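Local coordinates for tautomerase domain-containing protein (Gammaproteobacteria bacterium SG8_31, PDB 7M59), which is of unknown specific function but is a small member of the tautomerase family, with six copies of the chain in its assembly, at residues A[14-19]-A[42-47]; A[26-29]-A[34-37]; A[48-51]-A[56-59]. All coordinates share one frame; numbering follows the deposited sequence.

Contact 1 (A[14-19]-A[42-47])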
loop_
_atom_site.group_PDB
_atom_site.type_symbol
_atom_site.label_atom_id
_atom_site.label_comp_id
_atom_site.label_asym_id
_atom_site.label_seq_id
_atom_site.Cartn_x
_atom_site.Cartn_y
_atom_site.Cartn_z
ATOM N N GLU A 14 -20.746 7.300 -9.685
ATOM C CA GLU A 14 -21.401 8.066 -8.633
ATOM C C GLU A 14 -21.188 7.428 -7.265
ATOM O O GLU A 14 -20.983 8.136 -6.273
ATOM C CB GLU A 14 -22.895 8.201 -8.939
ATOM C CG GLU A 14 -23.212 9.087 -10.145
ATOM C CD GLU A 14 -22.832 8.451 -11.477
ATOM O OE1 GLU A 14 -22.524 9.202 -12.427
ATOM O OE2 GLU A 14 -22.827 7.204 -11.572
ATOM N N GLN A 15 -21.240 6.094 -7.191
ATOM C CA GLN A 15 -20.999 5.407 -5.921
ATOM C C GLN A 15 -19.579 5.644 -5.421
ATOM O O GLN A 15 -19.368 5.895 -4.229
ATOM C CB GLN A 15 -21.240 3.909 -6.071
ATOM C CG GLN A 15 -22.692 3.486 -6.216
ATOM C CD GLN A 15 -22.785 1.995 -6.424
ATOM O OE1 GLN A 15 -22.429 1.485 -7.485
ATOM N NE2 GLN A 15 -23.223 1.279 -5.397
ATOM N N LYS A 16 -18.591 5.542 -6.314
ATOM C CA LYS A 16 -17.200 5.726 -5.905
ATOM C C LYS A 16 -16.931 7.163 -5.470
ATOM O O LYS A 16 -16.200 7.395 -4.500
ATOM C CB LYS A 16 -16.266 5.302 -7.045
ATOM C CG LYS A 16 -16.254 3.791 -7.262
ATOM C CD LYS A 16 -15.296 3.377 -8.363
ATOM C CE LYS A 16 -15.895 3.645 -9.749
ATOM N NZ LYS A 16 -14.999 3.156 -10.836
ATOM N N GLN A 17 -17.521 8.145 -6.160
ATOM C CA GLN A 17 -17.348 9.531 -5.731
ATOM C C GLN A 17 -18.030 9.777 -4.391
ATOM O O GLN A 17 -17.482 10.473 -3.524
ATOM C CB GLN A 17 -17.879 10.489 -6.804
ATOM C CG GLN A 17 -17.771 11.977 -6.444
ATOM C CD GLN A 17 -16.338 12.452 -6.234
ATOM O OE1 GLN A 17 -15.382 11.793 -6.648
ATOM N NE2 GLN A 17 -16.185 13.607 -5.594
ATOM N N ALA A 18 -19.226 9.212 -4.201
ATOM C CA ALA A 18 -19.894 9.302 -2.907
ATOM C C ALA A 18 -19.033 8.712 -1.802
ATOM O O ALA A 18 -18.948 9.274 -0.704
ATOM C CB ALA A 18 -21.242 8.581 -2.962
ATOM N N MET A 19 -18.385 7.580 -2.075
ATOM C CA MET A 19 -17.510 6.979 -1.074
ATOM C C MET A 19 -16.336 7.891 -0.757
ATOM O O MET A 19 -15.992 8.090 0.414
ATOM C CB MET A 19 -17.006 5.617 -1.552
ATOM C CG MET A 19 -16.160 4.902 -0.501
ATOM S SD MET A 19 -15.326 3.432 -1.120
ATOM C CE MET A 19 -14.104 4.122 -2.231
ATOM N N ILE A 42 -8.652 5.286 -4.973
ATOM C CA ILE A 42 -9.513 4.124 -5.160
ATOM C C ILE A 42 -8.871 3.194 -6.180
ATOM O O ILE A 42 -8.462 3.635 -7.262
ATOM C CB ILE A 42 -10.919 4.533 -5.629
ATOM C CG1 ILE A 42 -11.581 5.454 -4.599
ATOM C CG2 ILE A 42 -11.761 3.286 -5.884
ATOM C CD1 ILE A 42 -12.823 6.174 -5.143
ATOM N N ARG A 43 -8.789 1.911 -5.843
ATOM C CA ARG A 43 -8.349 0.883 -6.778
ATOM C C ARG A 43 -9.397 -0.217 -6.821
ATOM O O ARG A 43 -9.861 -0.668 -5.769
ATOM C CB ARG A 43 -6.996 0.286 -6.362
ATOM C CG ARG A 43 -5.816 1.239 -6.520
ATOM C CD ARG A 43 -4.494 0.544 -6.135
ATOM N NE ARG A 43 -4.482 0.210 -4.710
ATOM C CZ ARG A 43 -3.789 0.869 -3.779
ATOM N NH1 ARG A 43 -3.001 1.900 -4.099
ATOM N NH2 ARG A 43 -3.876 0.485 -2.510
ATOM N N GLU A 44 -9.755 -0.658 -8.027
ATOM C CA GLU A 44 -10.719 -1.737 -8.214
ATOM C C GLU A 44 -10.020 -3.030 -8.600
ATOM O O GLU A 44 -9.050 -3.022 -9.366
ATOM C CB GLU A 44 -11.730 -1.391 -9.308
ATOM C CG GLU A 44 -12.611 -0.221 -8.988
ATOM C CD GLU A 44 -13.425 0.211 -10.195
ATOM O OE1 GLU A 44 -12.833 0.440 -11.273
ATOM O OE2 GLU A 44 -14.657 0.290 -10.065
ATOM N N THR A 45 -10.550 -4.139 -8.101
ATOM C CA THR A 45 -10.068 -5.477 -8.400
ATOM C C THR A 45 -11.255 -6.413 -8.535
ATOM O O THR A 45 -12.340 -6.138 -8.009
ATOM C CB THR A 45 -9.111 -6.002 -7.314
ATOM O OG1 THR A 45 -9.557 -5.573 -6.020
ATOM C CG2 THR A 45 -7.694 -5.511 -7.574
ATOM N N PRO A 46 -11.083 -7.535 -9.230
ATOM C CA PRO A 46 -12.131 -8.557 -9.227
ATOM C C PRO A 46 -12.338 -9.114 -7.827
ATOM O O PRO A 46 -11.432 -9.117 -6.987
ATOM C CB PRO A 46 -11.586 -9.633 -10.176
ATOM C CG PRO A 46 -10.535 -8.977 -10.966
ATOM C CD PRO A 46 -9.950 -7.906 -10.098
ATOM N N GLY A 47 -13.553 -9.600 -7.581
ATOM C CA GLY A 47 -13.829 -10.225 -6.302
ATOM C C GLY A 47 -12.885 -11.364 -5.984
ATOM O O GLY A 47 -12.530 -11.571 -4.823
#
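K16 on helix 13-31 reaches across to E44 on strand 39-45 and forms a salt bridge, with K16 NZ 3.0 Å from E44 OE2. The ammonium does not lie in the carboxylate plane. It meets OE2 from above, 58° out of that plane. The two side chains cross at about a right angle. The K16 chain bends at its third torsion (chi3 -78°), and K16 CD also passes alongside the carboxylate, 3.6 Å from E44 OE2. E44 runs extended beyond CG.

The second part of the contact is apolar. M19 and I42 reach toward each other tip to tip. The methyl M19 CE lies 3.7 Å from I42 CG1 and 3.8 Å from I42 CD1. CG of M19 is anti to the backbone N, and the bend at the third torsion turns the methyl toward the isoleucine. I42 CD1 also touches the helix backbone, 3.6 Å from K16 O. I42 CD1 lies 4.0 Å from K16 CB as well. I42 therefore fits against one turn of the helix, between the base of K16 and the end of M19.

One further partner comes from another chain. K16 NZ also hydrogen-bonds H49 NE2 of the second subunit, and that histidine packs on E44. The ammonium thus has partners in two chains, and the carboxylate probably stabilises its positive charge.

The axes of 14-19 and 42-45 run at 137°, 10.9 Å apart at their closest. This distance spans a layer of side chains and no backbone pairing. Strand 2-8 lies parallel to strand 39-45 and shares the packing, as I7 touches K16 and I42 while C5 touches M19. The contact joins the helix to the second strand of this beta-alpha-beta unit.

Contact 2 (A[26-29]-A[34-37])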
loop_
_atom_site.group_PDB
_atom_site.type_symbol
_atom_site.label_atom_id
_atom_site.label_comp_id
_atom_site.label_asym_id
_atom_site.label_seq_id
_atom_site.Cartn_x
_atom_site.Cartn_y
_atom_site.Cartn_z
ATOM N N ALA A 26 -15.485 12.004 6.843
ATOM C CA ALA A 26 -15.250 11.200 8.040
ATOM C C ALA A 26 -13.861 11.450 8.618
ATOM O O ALA A 26 -13.706 11.619 9.833
ATOM C CB ALA A 26 -15.438 9.714 7.733
ATOM N N VAL A 27 -12.833 11.463 7.766
ATOM C CA VAL A 27 -11.479 11.687 8.261
ATOM C C VAL A 27 -11.345 13.097 8.829
ATOM O O VAL A 27 -10.808 13.293 9.925
ATOM C CB VAL A 27 -10.455 11.411 7.145
ATOM C CG1 VAL A 27 -9.053 11.859 7.560
ATOM C CG2 VAL A 27 -10.479 9.926 6.809
ATOM N N HIS A 28 -11.843 14.097 8.096
ATOM C CA HIS A 28 -11.796 15.478 8.577
ATOM C C HIS A 28 -12.455 15.614 9.948
ATOM O O HIS A 28 -11.894 16.230 10.863
ATOM C CB HIS A 28 -12.472 16.392 7.552
ATOM C CG HIS A 28 -12.603 17.817 7.995
ATOM N ND1 HIS A 28 -11.542 18.554 8.480
ATOM C CD2 HIS A 28 -13.675 18.645 8.009
ATOM C CE1 HIS A 28 -11.958 19.775 8.777
ATOM N NE2 HIS A 28 -13.246 19.854 8.500
ATOM N N GLU A 29 -13.640 15.024 10.119
ATOM C CA GLU A 29 -14.403 15.247 11.344
ATOM C C GLU A 29 -13.869 14.472 12.543
ATOM O O GLU A 29 -13.997 14.947 13.679
ATOM C CB GLU A 29 -15.870 14.890 11.111
ATOM C CG GLU A 29 -16.552 15.828 10.134
ATOM C CD GLU A 29 -17.879 15.296 9.658
ATOM O OE1 GLU A 29 -18.363 14.296 10.237
ATOM O OE2 GLU A 29 -18.429 15.872 8.697
ATOM N N PRO A 34 -7.090 18.618 8.043
ATOM C CA PRO A 34 -7.690 19.579 7.115
ATOM C C PRO A 34 -8.027 18.899 5.802
ATOM O O PRO A 34 -7.297 18.026 5.331
ATOM C CB PRO A 34 -6.608 20.652 6.940
ATOM C CG PRO A 34 -5.445 20.229 7.730
ATOM C CD PRO A 34 -5.818 19.091 8.614
ATOM N N VAL A 35 -9.157 19.301 5.222
ATOM C CA VAL A 35 -9.576 18.719 3.950
ATOM C C VAL A 35 -8.466 18.852 2.916
ATOM O O VAL A 35 -8.239 17.944 2.108
ATOM C CB VAL A 35 -10.886 19.373 3.476
ATOM C CG1 VAL A 35 -11.236 18.922 2.064
ATOM C CG2 VAL A 35 -12.006 19.045 4.448
ATOM N N GLU A 36 -7.724 19.962 2.958
ATOM C CA GLU A 36 -6.647 20.191 1.999
ATOM C C GLU A 36 -5.563 19.111 2.068
ATOM O O GLU A 36 -4.889 18.861 1.059
ATOM C CB GLU A 36 -6.038 21.583 2.230
ATOM C CG GLU A 36 -4.609 21.742 1.726
ATOM C CD GLU A 36 -3.977 23.066 2.101
ATOM O OE1 GLU A 36 -4.723 24.036 2.368
ATOM O OE2 GLU A 36 -2.725 23.124 2.132
ATOM N N TYR A 37 -5.389 18.459 3.221
ATOM C CA TYR A 37 -4.363 17.431 3.391
ATOM C C TYR A 37 -4.827 16.035 2.990
ATOM O O TYR A 37 -4.006 15.109 2.981
ATOM C CB TYR A 37 -3.900 17.342 4.853
ATOM C CG TYR A 37 -3.103 18.510 5.397
ATOM C CD1 TYR A 37 -2.600 18.463 6.689
ATOM C CD2 TYR A 37 -2.862 19.646 4.634
ATOM C CE1 TYR A 37 -1.871 19.511 7.218
ATOM C CE2 TYR A 37 -2.131 20.714 5.158
ATOM C CZ TYR A 37 -1.645 20.634 6.452
ATOM O OH TYR A 37 -0.915 21.673 6.988
#
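This is a surface CH-pi contact between the C-terminal part of helix 13-31 and the turn that follows it, ahead of strand 39-45. H28 on the helix gives the ring and V35 gives the methyl. V35 CG2 sits over one face of the imidazole, 4.0 Å from the centroid of the H28 ring and 16° off the ring normal. It is shifted toward the rim, and V35 CG2 comes nearest to H28 CG, at 3.8 Å. In H28, CG is anti to the backbone N (chi1 174°), which carries the ring off the helix toward the turn. P34 approaches the ring less closely, with P34 CA 4.2 Å from H28 ND1.

The turn has its own backbone bond, from Y37 N to P34 O at 2.9 Å, in a short 3-10 segment. V35 also packs on A53 of the second subunit, so the valine also takes part in a subunit contact.

No hydrogen bond crosses between 26-29 and 34-37. The polar end of H28 is held instead by A33, whose backbone O bonds ND1, which would restrain the turn of the ring. The direct contact is therefore dispersive, a methyl resting on a ring also tethered by a nearby carbonyl.

Contact 3 (A[48-51]-A[56-59])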
loop_
_atom_site.group_PDB
_atom_site.type_symbol
_atom_site.label_atom_id
_atom_site.label_comp_id
_atom_site.label_asym_id
_atom_site.label_seq_id
_atom_site.Cartn_x
_atom_site.Cartn_y
_atom_site.Cartn_z
ATOM N N ALA A 48 -12.467 -12.118 -7.010
ATOM C CA ALA A 48 -11.571 -13.250 -6.819
ATOM C C ALA A 48 -10.213 -12.841 -6.269
ATOM O O ALA A 48 -9.492 -13.694 -5.735
ATOM C CB ALA A 48 -11.390 -14.003 -8.139
ATOM N N HIS A 49 -9.852 -11.564 -6.379
ATOM C CA HIS A 49 -8.586 -11.076 -5.851
ATOM C C HIS A 49 -8.675 -10.676 -4.388
ATOM O O HIS A 49 -7.675 -10.213 -3.825
ATOM C CB HIS A 49 -8.094 -9.883 -6.675
ATOM C CG HIS A 49 -7.584 -10.253 -8.035
ATOM N ND1 HIS A 49 -6.832 -9.392 -8.803
ATOM C CD2 HIS A 49 -7.718 -11.388 -8.764
ATOM C CE1 HIS A 49 -6.527 -9.978 -9.950
ATOM N NE2 HIS A 49 -7.048 -11.193 -9.948
ATOM N N HIS A 50 -9.845 -10.816 -3.772
ATOM C CA HIS A 50 -10.045 -10.572 -2.347
ATOM C C HIS A 50 -10.284 -11.924 -1.698
ATOM O O HIS A 50 -11.341 -12.529 -1.899
ATOM C CB HIS A 50 -11.238 -9.655 -2.097
ATOM C CG HIS A 50 -11.077 -8.286 -2.668
ATOM N ND1 HIS A 50 -11.077 -7.152 -1.884
ATOM C CD2 HIS A 50 -10.907 -7.865 -3.945
ATOM C CE1 HIS A 50 -10.910 -6.091 -2.655
ATOM N NE2 HIS A 50 -10.809 -6.497 -3.908
ATOM N N VAL A 51 -9.308 -12.406 -0.934
ATOM C CA VAL A 51 -9.406 -13.725 -0.308
ATOM C C VAL A 51 -9.336 -13.512 1.198
ATOM O O VAL A 51 -8.260 -13.272 1.766
ATOM C CB VAL A 51 -8.329 -14.687 -0.814
ATOM C CG1 VAL A 51 -8.539 -16.084 -0.244
ATOM C CG2 VAL A 51 -8.362 -14.733 -2.337
ATOM N N THR A 56 -12.641 -16.742 -1.310
ATOM C CA THR A 56 -12.783 -15.705 -2.316
ATOM C C THR A 56 -14.083 -14.927 -2.113
ATOM O O THR A 56 -15.122 -15.500 -1.768
ATOM C CB THR A 56 -12.752 -16.348 -3.705
ATOM O OG1 THR A 56 -11.425 -16.823 -3.982
ATOM C CG2 THR A 56 -13.146 -15.381 -4.754
ATOM N N LEU A 57 -14.023 -13.610 -2.315
ATOM C CA LEU A 57 -15.240 -12.823 -2.250
ATOM C C LEU A 57 -15.972 -12.866 -3.591
ATOM O O LEU A 57 -15.349 -13.032 -4.645
ATOM C CB LEU A 57 -14.927 -11.373 -1.880
ATOM C CG LEU A 57 -14.272 -11.120 -0.518
ATOM C CD1 LEU A 57 -14.355 -9.644 -0.126
ATOM C CD2 LEU A 57 -14.861 -12.002 0.570
ATOM N N PRO A 58 -17.297 -12.741 -3.579
ATOM C CA PRO A 58 -18.043 -12.752 -4.840
ATOM C C PRO A 58 -17.870 -11.444 -5.599
ATOM O O PRO A 58 -17.413 -10.431 -5.064
ATOM C CB PRO A 58 -19.494 -12.950 -4.389
ATOM C CG PRO A 58 -19.540 -12.370 -3.022
ATOM C CD PRO A 58 -18.191 -12.669 -2.410
ATOM N N GLU A 59 -18.234 -11.485 -6.877
ATOM C CA GLU A 59 -18.269 -10.272 -7.682
ATOM C C GLU A 59 -19.375 -9.346 -7.203
ATOM O O GLU A 59 -20.461 -9.794 -6.821
ATOM C CB GLU A 59 -18.496 -10.610 -9.155
ATOM C CG GLU A 59 -17.293 -11.187 -9.843
ATOM C CD GLU A 59 -16.173 -10.174 -9.947
ATOM O OE1 GLU A 59 -16.415 -9.058 -10.471
ATOM O OE2 GLU A 59 -15.069 -10.500 -9.499
#
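The base of H50 meets the branched end of L57. H50 CB lies 3.7 Å from both CG and CD1 of L57, while the imidazole leads away from 56-59. The first torsion of H50 puts CG anti to the carbonyl carbon (chi1 -63°), which turns the ring away while CB stays against L57. Its ring nitrogens have partners elsewhere: NE2 bonds T45 OG1, and ND1 bonds Y39 OH of the fourth subunit. These two bonds together would hold the ring's rotation.

The backbones join at the same pair. L57 N donates to H50 O at 2.9 Å, nearly in line with the carbonyl (172° at the oxygen). T56 CA makes a CA-H...O contact with H50 O at 3.5 Å.

V51 and T56 lie on one face of the sheet with their side chains slanted across each other, and V51 CG2 is 4.1 Å from T56 OG1. The other branch of T56 points to A48, and T56 CG2 lies 3.4 Å from A48 CA. E59 curls back at its second torsion (chi2 -66°), and its OE2 bonds G47 N.

V51 and T56 form an antiparallel non-hydrogen-bonded pair. The arrangement is a small beta hairpin, and H50 and V51 also pair antiparallel with a strand of the fourth subunit, continuing the sheet across the interface.

How the contacts relate
The three contacts follow the chain from the beta-alpha-beta unit to the hairpin. Contact 2 is nested inside the loop closed by contact 1, and both use helix 13-31. Their centres are 20 Å apart and they do not touch. Contact 3 comes afterwards, in the hairpin 50-52/55-56, with its centre 15 Å from that of contact 1. These two do touch, where the end of 42-47 meets both segments of contact 3, so the end of strand 39-45 is tied to the hairpin. Contacts 2 and 3 lie on opposite sides of the chain's centre, 31 Å apart between centres. All three touch the third subunit, so that subunit meets the chain at all three places.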